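Local coordinates for protein GTP pyrophosphokinase (Chlorobaculum tepidum, PDB 3IBW) that probably makes the alarmone (p)ppGpp by transferring pyrophosphate from ATP to a guanine nucleotide, with its ACT domain probably serving regulation, at residues G17-I22 against G43-N48; T23-K28 against D64-V69; L49-K54 against T60-K65. The protein carries 1 engineered substitution. One frame throughout, in Å; residues are numbered along the deposited sequence.

Contact 1 of 3, residues G17-I22 against G43-N48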
loop_
_atom_site.group_PDB
_atom_site.type_symbol
_atom_site.label_atom_id
_atom_site.label_comp_id
_atom_site.label_asym_id
_atom_site.label_seq_id
_atom_site.Cartn_x
_atom_site.Cartn_y
_atom_site.Cartn_z
ATOM N N GLY A 17 13.575 -5.685 0.710
ATOM C CA GLY A 17 12.414 -5.113 1.367
ATOM C C GLY A 17 11.846 -3.845 0.742
ATOM O O GLY A 17 11.187 -3.054 1.418
HETATM N N MSE A 18 12.083 -3.653 -0.550
HETATM C CA MSE A 18 11.603 -2.458 -1.244
HETATM C C MSE A 18 10.083 -2.265 -1.310
HETATM O O MSE A 18 9.603 -1.135 -1.200
HETATM C CB MSE A 18 12.167 -2.421 -2.665
HETATM C CG MSE A 18 13.611 -1.948 -2.772
HETATM SE SE MSE A 18 13.828 -0.124 -2.155
HETATM C CE MSE A 18 12.206 0.652 -2.854
ATOM N N THR A 19 9.323 -3.345 -1.490
ATOM C CA THR A 19 7.868 -3.207 -1.570
ATOM C C THR A 19 7.344 -2.717 -0.221
ATOM O O THR A 19 6.482 -1.839 -0.163
ATOM C CB THR A 19 7.192 -4.531 -1.998
ATOM O OG1 THR A 19 7.655 -5.598 -1.163
ATOM C CG2 THR A 19 7.515 -4.840 -3.470
ATOM N N ASN A 20 7.862 -3.281 0.866
ATOM C CA ASN A 20 7.464 -2.835 2.199
ATOM C C ASN A 20 7.939 -1.392 2.419
ATOM O O ASN A 20 7.222 -0.580 3.008
ATOM C CB ASN A 20 8.081 -3.725 3.284
ATOM C CG ASN A 20 7.323 -5.019 3.477
ATOM O OD1 ASN A 20 6.792 -5.289 4.558
ATOM N ND2 ASN A 20 7.253 -5.821 2.426
ATOM N N GLN A 21 9.144 -1.065 1.955
ATOM C CA GLN A 21 9.650 0.295 2.134
ATOM C C GLN A 21 8.783 1.328 1.421
ATOM O O GLN A 21 8.446 2.362 2.001
ATOM C CB GLN A 21 11.103 0.417 1.640
ATOM C CG GLN A 21 11.603 1.863 1.586
ATOM C CD GLN A 21 13.117 1.982 1.650
ATOM O OE1 GLN A 21 13.840 1.054 1.295
ATOM N NE2 GLN A 21 13.600 3.139 2.094
ATOM N N ILE A 22 8.407 1.046 0.176
ATOM C CA ILE A 22 7.600 1.987 -0.593
ATOM C C ILE A 22 6.193 2.130 -0.030
ATOM O O ILE A 22 5.619 3.222 -0.027
ATOM C CB ILE A 22 7.542 1.583 -2.091
ATOM C CG1 ILE A 22 8.845 1.997 -2.788
ATOM C CG2 ILE A 22 6.368 2.259 -2.775
ATOM C CD1 ILE A 22 9.161 3.483 -2.677
ATOM N N GLY A 43 11.769 -9.285 -11.082
ATOM C CA GLY A 43 12.846 -8.561 -10.431
ATOM C C GLY A 43 12.508 -7.115 -10.096
ATOM O O GLY A 43 13.308 -6.409 -9.482
ATOM N N ILE A 44 11.332 -6.657 -10.509
ATOM C CA ILE A 44 10.938 -5.284 -10.225
ATOM C C ILE A 44 9.527 -5.230 -9.644
ATOM O O ILE A 44 8.821 -6.243 -9.576
ATOM C CB ILE A 44 10.972 -4.391 -11.518
ATOM C CG1 ILE A 44 9.975 -4.921 -12.554
ATOM C CG2 ILE A 44 12.401 -4.353 -12.110
ATOM C CD1 ILE A 44 9.584 -3.891 -13.595
ATOM N N PHE A 45 9.135 -4.053 -9.174
ATOM C CA PHE A 45 7.781 -3.876 -8.678
ATOM C C PHE A 45 7.249 -2.622 -9.363
ATOM O O PHE A 45 8.018 -1.717 -9.721
ATOM C CB PHE A 45 7.733 -3.713 -7.139
ATOM C CG PHE A 45 8.211 -2.376 -6.651
ATOM C CD1 PHE A 45 7.374 -1.264 -6.688
ATOM C CD2 PHE A 45 9.518 -2.216 -6.213
ATOM C CE1 PHE A 45 7.841 -0.009 -6.313
ATOM C CE2 PHE A 45 9.997 -0.964 -5.838
ATOM C CZ PHE A 45 9.155 0.142 -5.885
ATOM N N THR A 46 5.942 -2.592 -9.591
ATOM C CA THR A 46 5.301 -1.424 -10.169
ATOM C C THR A 46 4.205 -1.076 -9.173
ATOM O O THR A 46 3.639 -1.959 -8.518
ATOM C CB THR A 46 4.677 -1.697 -11.553
ATOM O OG1 THR A 46 3.733 -2.765 -11.458
ATOM C CG2 THR A 46 5.756 -2.054 -12.556
ATOM N N CYS A 47 3.920 0.211 -9.040
ATOM C CA CYS A 47 2.895 0.658 -8.115
ATOM C C CYS A 47 2.159 1.859 -8.674
ATOM O O CYS A 47 2.778 2.890 -8.930
ATOM C CB CYS A 47 3.523 1.053 -6.775
ATOM S SG CYS A 47 2.315 1.571 -5.530
ATOM N N ASN A 48 0.853 1.717 -8.887
ATOM C CA ASN A 48 0.021 2.819 -9.364
ATOM C C ASN A 48 -0.785 3.246 -8.140
ATOM O O ASN A 48 -1.496 2.442 -7.536
ATOM C CB ASN A 48 -0.913 2.373 -10.491
ATOM C CG ASN A 48 -0.202 2.258 -11.826
ATOM O OD1 ASN A 48 1.000 2.510 -11.934
ATOM N ND2 ASN A 48 -0.947 1.882 -12.853
#

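Contact 2 of 3, residues T23-K28 against D64-V69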
loop_
_atom_site.group_PDB
_atom_site.type_symbol
_atom_site.label_atom_id
_atom_site.label_comp_id
_atom_site.label_asym_id
_atom_site.label_seq_id
_atom_site.Cartn_x
_atom_site.Cartn_y
_atom_site.Cartn_z
ATOM N N THR A 23 5.643 1.023 0.449
ATOM C CA THR A 23 4.313 1.051 1.026
ATOM C C THR A 23 4.364 1.895 2.310
ATOM O O THR A 23 3.420 2.619 2.615
ATOM C CB THR A 23 3.811 -0.378 1.328
ATOM O OG1 THR A 23 3.738 -1.126 0.104
ATOM C CG2 THR A 23 2.423 -0.332 1.957
ATOM N N GLY A 24 5.474 1.812 3.043
ATOM C CA GLY A 24 5.623 2.593 4.264
ATOM C C GLY A 24 5.687 4.092 3.993
ATOM O O GLY A 24 5.096 4.891 4.722
ATOM N N VAL A 25 6.412 4.475 2.943
ATOM C CA VAL A 25 6.553 5.878 2.545
ATOM C C VAL A 25 5.184 6.440 2.182
ATOM O O VAL A 25 4.829 7.556 2.571
ATOM C CB VAL A 25 7.482 6.015 1.309
ATOM C CG1 VAL A 25 7.416 7.435 0.753
ATOM C CG2 VAL A 25 8.910 5.661 1.695
ATOM N N ILE A 26 4.422 5.660 1.426
ATOM C CA ILE A 26 3.085 6.066 1.002
ATOM C C ILE A 26 2.147 6.234 2.205
ATOM O O ILE A 26 1.391 7.200 2.280
ATOM C CB ILE A 26 2.482 5.024 0.033
ATOM C CG1 ILE A 26 3.243 5.054 -1.296
ATOM C CG2 ILE A 26 0.995 5.307 -0.190
ATOM C CD1 ILE A 26 2.903 3.904 -2.220
ATOM N N SER A 27 2.206 5.296 3.147
ATOM C CA SER A 27 1.348 5.361 4.323
ATOM C C SER A 27 1.636 6.619 5.142
ATOM O O SER A 27 0.720 7.218 5.706
ATOM C CB SER A 27 1.528 4.101 5.187
ATOM O OG SER A 27 2.797 4.056 5.812
ATOM N N LYS A 28 2.903 7.027 5.193
ATOM C CA LYS A 28 3.283 8.212 5.953
ATOM C C LYS A 28 2.903 9.530 5.278
ATOM O O LYS A 28 2.977 10.596 5.890
ATOM C CB LYS A 28 4.774 8.150 6.306
ATOM C CG LYS A 28 5.062 7.097 7.381
ATOM C CD LYS A 28 6.553 6.930 7.627
ATOM C CE LYS A 28 6.819 5.699 8.484
ATOM N NZ LYS A 28 8.208 5.173 8.328
ATOM N N ASP A 64 8.658 13.538 -5.213
ATOM C CA ASP A 64 10.084 13.727 -4.938
ATOM C C ASP A 64 10.545 12.813 -3.789
ATOM O O ASP A 64 11.640 12.259 -3.844
ATOM C CB ASP A 64 10.379 15.197 -4.615
ATOM C CG ASP A 64 10.352 16.078 -5.854
ATOM O OD1 ASP A 64 10.261 15.531 -6.976
ATOM O OD2 ASP A 64 10.436 17.314 -5.711
ATOM N N LYS A 65 9.715 12.660 -2.757
ATOM C CA LYS A 65 10.026 11.779 -1.629
ATOM C C LYS A 65 10.194 10.334 -2.115
ATOM O O LYS A 65 11.109 9.628 -1.697
ATOM C CB LYS A 65 8.907 11.807 -0.587
ATOM C CG LYS A 65 9.011 12.937 0.419
ATOM C CD LYS A 65 8.412 12.522 1.758
ATOM C CE LYS A 65 9.312 11.531 2.500
ATOM N NZ LYS A 65 10.099 12.173 3.597
ATOM N N LEU A 66 9.296 9.895 -2.989
ATOM C CA LEU A 66 9.360 8.543 -3.534
ATOM C C LEU A 66 10.562 8.360 -4.460
ATOM O O LEU A 66 11.200 7.309 -4.445
ATOM C CB LEU A 66 8.086 8.230 -4.319
ATOM C CG LEU A 66 6.817 8.027 -3.486
ATOM C CD1 LEU A 66 5.587 8.263 -4.344
ATOM C CD2 LEU A 66 6.810 6.621 -2.903
ATOM N N ARG A 67 10.878 9.384 -5.250
ATOM C CA ARG A 67 11.984 9.280 -6.194
ATOM C C ARG A 67 13.336 9.216 -5.496
ATOM O O ARG A 67 14.293 8.666 -6.043
ATOM C CB ARG A 67 11.940 10.443 -7.211
ATOM C CG ARG A 67 12.679 10.146 -8.520
ATOM C CD ARG A 67 12.601 11.294 -9.531
ATOM N NE ARG A 67 11.245 11.521 -10.032
ATOM C CZ ARG A 67 10.412 12.437 -9.551
ATOM N NH1 ARG A 67 10.796 13.218 -8.552
ATOM N NH2 ARG A 67 9.203 12.580 -10.072
ATOM N N LYS A 68 13.406 9.752 -4.280
ATOM C CA LYS A 68 14.648 9.751 -3.520
ATOM C C LYS A 68 14.939 8.436 -2.806
ATOM O O LYS A 68 16.020 8.263 -2.246
ATOM C CB LYS A 68 14.656 10.908 -2.515
ATOM C CG LYS A 68 14.874 12.268 -3.166
ATOM C CD LYS A 68 14.850 13.394 -2.141
ATOM C CE LYS A 68 14.918 14.755 -2.819
ATOM N NZ LYS A 68 14.185 15.793 -2.040
ATOM N N VAL A 69 13.985 7.511 -2.820
ATOM C CA VAL A 69 14.205 6.219 -2.184
ATOM C C VAL A 69 15.157 5.400 -3.065
ATOM O O VAL A 69 14.848 5.099 -4.221
ATOM C CB VAL A 69 12.879 5.445 -1.999
ATOM C CG1 VAL A 69 13.163 4.050 -1.455
ATOM C CG2 VAL A 69 11.969 6.208 -1.041
#

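Contact 3 of 3, residues L49-K54 against T60-K65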
loop_
_atom_site.group_PDB
_atom_site.type_symbol
_atom_site.label_atom_id
_atom_site.label_comp_id
_atom_site.label_asym_id
_atom_site.label_seq_id
_atom_site.Cartn_x
_atom_site.Cartn_y
_atom_site.Cartn_z
ATOM N N LEU A 49 -0.668 4.520 -7.789
ATOM C CA LEU A 49 -1.329 5.089 -6.626
ATOM C C LEU A 49 -2.250 6.234 -7.023
ATOM O O LEU A 49 -1.854 7.096 -7.808
ATOM C CB LEU A 49 -0.247 5.608 -5.661
ATOM C CG LEU A 49 -0.561 6.576 -4.512
ATOM C CD1 LEU A 49 -1.375 5.862 -3.443
ATOM C CD2 LEU A 49 0.740 7.105 -3.914
HETATM N N MSE A 50 -3.483 6.222 -6.519
HETATM C CA MSE A 50 -4.419 7.315 -6.782
HETATM C C MSE A 50 -4.667 7.928 -5.412
HETATM O O MSE A 50 -5.029 7.231 -4.461
HETATM C CB MSE A 50 -5.745 6.820 -7.358
HETATM C CG MSE A 50 -5.618 6.122 -8.696
HETATM SE SE MSE A 50 -5.075 7.304 -10.118
HETATM C CE MSE A 50 -6.173 8.846 -9.692
ATOM N N ILE A 51 -4.481 9.238 -5.317
ATOM C CA ILE A 51 -4.650 9.950 -4.060
ATOM C C ILE A 51 -5.379 11.264 -4.281
ATOM O O ILE A 51 -5.426 11.764 -5.409
ATOM C CB ILE A 51 -3.270 10.325 -3.435
ATOM C CG1 ILE A 51 -2.459 11.185 -4.426
ATOM C CG2 ILE A 51 -2.484 9.080 -3.070
ATOM C CD1 ILE A 51 -1.215 11.813 -3.818
ATOM N N PHE A 52 -5.970 11.796 -3.210
ATOM C CA PHE A 52 -6.609 13.111 -3.255
ATOM C C PHE A 52 -5.533 14.006 -2.627
ATOM O O PHE A 52 -5.059 13.754 -1.512
ATOM C CB PHE A 52 -7.909 13.148 -2.453
ATOM C CG PHE A 52 -9.081 12.641 -3.224
ATOM C CD1 PHE A 52 -9.602 13.370 -4.288
ATOM C CD2 PHE A 52 -9.656 11.429 -2.905
ATOM C CE1 PHE A 52 -10.672 12.878 -5.027
ATOM C CE2 PHE A 52 -10.727 10.928 -3.644
ATOM C CZ PHE A 52 -11.239 11.656 -4.697
ATOM N N VAL A 53 -5.151 15.052 -3.352
ATOM C CA VAL A 53 -4.094 15.940 -2.903
ATOM C C VAL A 53 -4.497 17.404 -3.014
ATOM O O VAL A 53 -5.311 17.775 -3.856
ATOM C CB VAL A 53 -2.796 15.622 -3.718
ATOM C CG1 VAL A 53 -3.015 15.907 -5.185
ATOM C CG2 VAL A 53 -1.624 16.391 -3.176
ATOM N N LYS A 54 -3.913 18.217 -2.143
ATOM C CA LYS A 54 -4.192 19.648 -2.063
ATOM C C LYS A 54 -4.006 20.445 -3.339
ATOM O O LYS A 54 -4.904 21.160 -3.785
ATOM C CB LYS A 54 -3.319 20.268 -0.969
ATOM C CG LYS A 54 -3.565 21.741 -0.701
ATOM C CD LYS A 54 -2.785 22.229 0.519
ATOM C CE LYS A 54 -1.303 22.401 0.219
ATOM N NZ LYS A 54 -0.637 23.280 1.230
ATOM N N THR A 60 3.943 17.229 -6.166
ATOM C CA THR A 60 5.347 17.182 -6.547
ATOM C C THR A 60 6.235 16.761 -5.369
ATOM O O THR A 60 7.180 15.988 -5.550
ATOM C CB THR A 60 5.792 18.556 -7.099
ATOM O OG1 THR A 60 5.034 18.845 -8.280
ATOM C CG2 THR A 60 7.278 18.553 -7.451
ATOM N N THR A 61 5.926 17.245 -4.165
ATOM C CA THR A 61 6.723 16.895 -2.989
ATOM C C THR A 61 6.582 15.414 -2.624
ATOM O O THR A 61 7.531 14.800 -2.139
ATOM C CB THR A 61 6.346 17.754 -1.756
ATOM O OG1 THR A 61 5.064 17.362 -1.257
ATOM C CG2 THR A 61 6.304 19.216 -2.134
ATOM N N LEU A 62 5.405 14.836 -2.850
ATOM C CA LEU A 62 5.212 13.420 -2.549
ATOM C C LEU A 62 5.983 12.589 -3.582
ATOM O O LEU A 62 6.595 11.577 -3.234
ATOM C CB LEU A 62 3.721 13.050 -2.592
ATOM C CG LEU A 62 2.779 13.881 -1.704
ATOM C CD1 LEU A 62 1.338 13.392 -1.882
ATOM C CD2 LEU A 62 3.209 13.784 -0.245
HETATM N N MSE A 63 5.959 13.008 -4.847
HETATM C CA MSE A 63 6.678 12.273 -5.882
HETATM C C MSE A 63 8.187 12.373 -5.659
HETATM O O MSE A 63 8.910 11.402 -5.881
HETATM C CB MSE A 63 6.290 12.789 -7.267
HETATM C CG MSE A 63 4.835 12.513 -7.600
HETATM SE SE MSE A 63 4.465 12.817 -9.462
HETATM C CE MSE A 63 4.497 14.735 -9.478
ATOM N N ASP A 64 8.658 13.538 -5.213
ATOM C CA ASP A 64 10.084 13.727 -4.938
ATOM C C ASP A 64 10.545 12.813 -3.789
ATOM O O ASP A 64 11.640 12.259 -3.844
ATOM C CB ASP A 64 10.379 15.197 -4.615
ATOM C CG ASP A 64 10.352 16.078 -5.854
ATOM O OD1 ASP A 64 10.261 15.531 -6.976
ATOM O OD2 ASP A 64 10.436 17.314 -5.711
ATOM N N LYS A 65 9.715 12.660 -2.757
ATOM C CA LYS A 65 10.026 11.779 -1.629
ATOM C C LYS A 65 10.194 10.334 -2.115
ATOM O O LYS A 65 11.109 9.628 -1.697
ATOM C CB LYS A 65 8.907 11.807 -0.587
ATOM C CG LYS A 65 9.011 12.937 0.419
ATOM C CD LYS A 65 8.412 12.522 1.758
ATOM C CE LYS A 65 9.312 11.531 2.500
ATOM N NZ LYS A 65 10.099 12.173 3.597
#

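Contact 1 of 3, residues G17-I22 against G43-N48
The ring of Phe-45 meets Met-18, Thr-19 and Ile-22, all three reaching it obliquely. Ile-22 comes closest to its far end, with CG1 3.6 Å from Phe-45 CZ. Along one flank Met-18 bends its chain at both its second and third torsions, which folds the terminal methyl back so that Met-18 CE lies 4.0 Å from Phe-45 CE2; the two side chains cross at about a right angle. At the root of the ring Thr-19 CG2 lies 3.8 Å from Phe-45 CB, the two side chains sliding past each other in opposite directions. Phe-45 CG stands between the backbone N and the carbonyl carbon (chi1 74°), a setting that carries the ring up against the first turn of the helix. The example shows how an ACT domain, an alpha/beta sandwich of the ferredoxin-like type, lays a helix on its antiparallel sheet: the axes of helix 18-22 and strand 44-48 approach to 10.0 Å and cross at -23°, the helix running nearly along the strand. An alanine in place of Phe-45 would probably open a gap beneath the helix and deprive Met-18 CE and Ile-22 CG1 of their common partner. Within the sheet, Ile-10 and Ala-40 on the two adjoining strands also touch Phe-45. Thr-19 divides its two branches: while CG2 faces the aromatic side chain, OG1 hydrogen-bonds Ile-33 O of the second subunit, and Thr-19 also packs on Asn-32 of that subunit.

Contact 2 of 3, residues T23-K28 against D64-V69
Next to Val-25, whose side chain meets Leu-66 of helix 56-67 and Val-69 in the loop that follows it, Gly-24 O is gripped by two donors of its own helix. Ser-27 OG donates to it at 2.7 Å, tilted 29° from the carbonyl plane, and Lys-28 N reaches the same oxygen at 3.1 Å from the same face of that plane. The serine hydroxyl is thus turned back onto the carbonyl of Gly-24, three residues earlier in the helix, and takes no part in the meeting of the two segments. There Val-25 works as a fork. Its CG1, anti to the backbone N (chi1 170°), lies 3.8 Å from Leu-66 CD2, while CG2 takes the other direction and comes within 4.1 Å of Val-69 CG2, the two valines sliding past each other in opposite directions. Leu-66 CD2 also serves Ile-26, whose CG1 lies 4.2 Å away. This is the pairing of the two helices that cover one face of an ACT-type sheet; Ile-26 continues down to Cys-47 and Leu-49 on that sheet. On helix 56-67, Arg-67 NH1 forms a salt bridge with Asp-64 OD1 at 2.8 Å, meeting the oxygen on its anti side, and Arg-67 NH2 donates to Val-75 O. Ser-27, Asp-64 and Arg-67 therefore find partners away from the seam, where the segments meet only through aliphatic carbons of Val-25, Ile-26, Leu-66 and Val-69.

Contact 3 of 3, residues L49-K54 against T60-K65
Leu-62 CD1 and Ile-51 CD1, at 3.6 Å, make the closest touch between helix 60-65 and strand 49-53. The same leucine methyl lies 4.4 Å from Val-53 CG2, a looser approach, and so one carbon of the helix meets two successive inward-facing residues of the strand. Leu-62 and Ile-51 cross obliquely, and each is stretched toward the other: in the leucine CD1 is anti to CA (chi2 179°), and in the isoleucine the outer torsion is likewise extended, with CD1 at the far end of the longer branch. That reach matters because the backbones stand well apart, the nearest pair of CA atoms, those of Val-53 and Leu-62, being separated by 9.6 Å. The next shell fills in around this meeting. Thr-31 packs on both Leu-62 and Ile-51, and Phe-29 touches Leu-62 and, on the strand, Leu-49. Farther out, backbone hydrogen bonds hold the strand on its two sides, Ile-51 pairing with Ala-6 and Phe-52 with Asn-32, while on the helix Asp-64 N donates to Thr-60 O at 2.9 Å and Lys-65 N to Thr-61 O. After the strand the chain turns shortly into the second helix of the ACT fold, which packs back over the same strand. Joined through methyl groups alone, strand and helix gain from their burial but receive no directional bond from each other; their alignment probably depends on the backbone bonding of each and on the side chains packed round them.

In the fold
The three contacts tie together the two helices and a central strand of one ACT domain. Contact 1 and contact 3 use successive halves of strand 44-53, lie on opposite sides of the chain's centre with their own centres about 17 Å apart, and follow each other in sequence. The centre of contact 2 lies about 11 Å from that of contact 1 and 9 Å from that of contact 3; it shares helix 18-28 with contact 1 and helix 56-67 with contact 3, and its segments alternate with those of contact 1. Contact 2 packs against both others and so links their apolar interiors. Contacts 1 and 2 also reach the second subunit, so the packing of helix 18-28 probably bears on the pairing of the subunits.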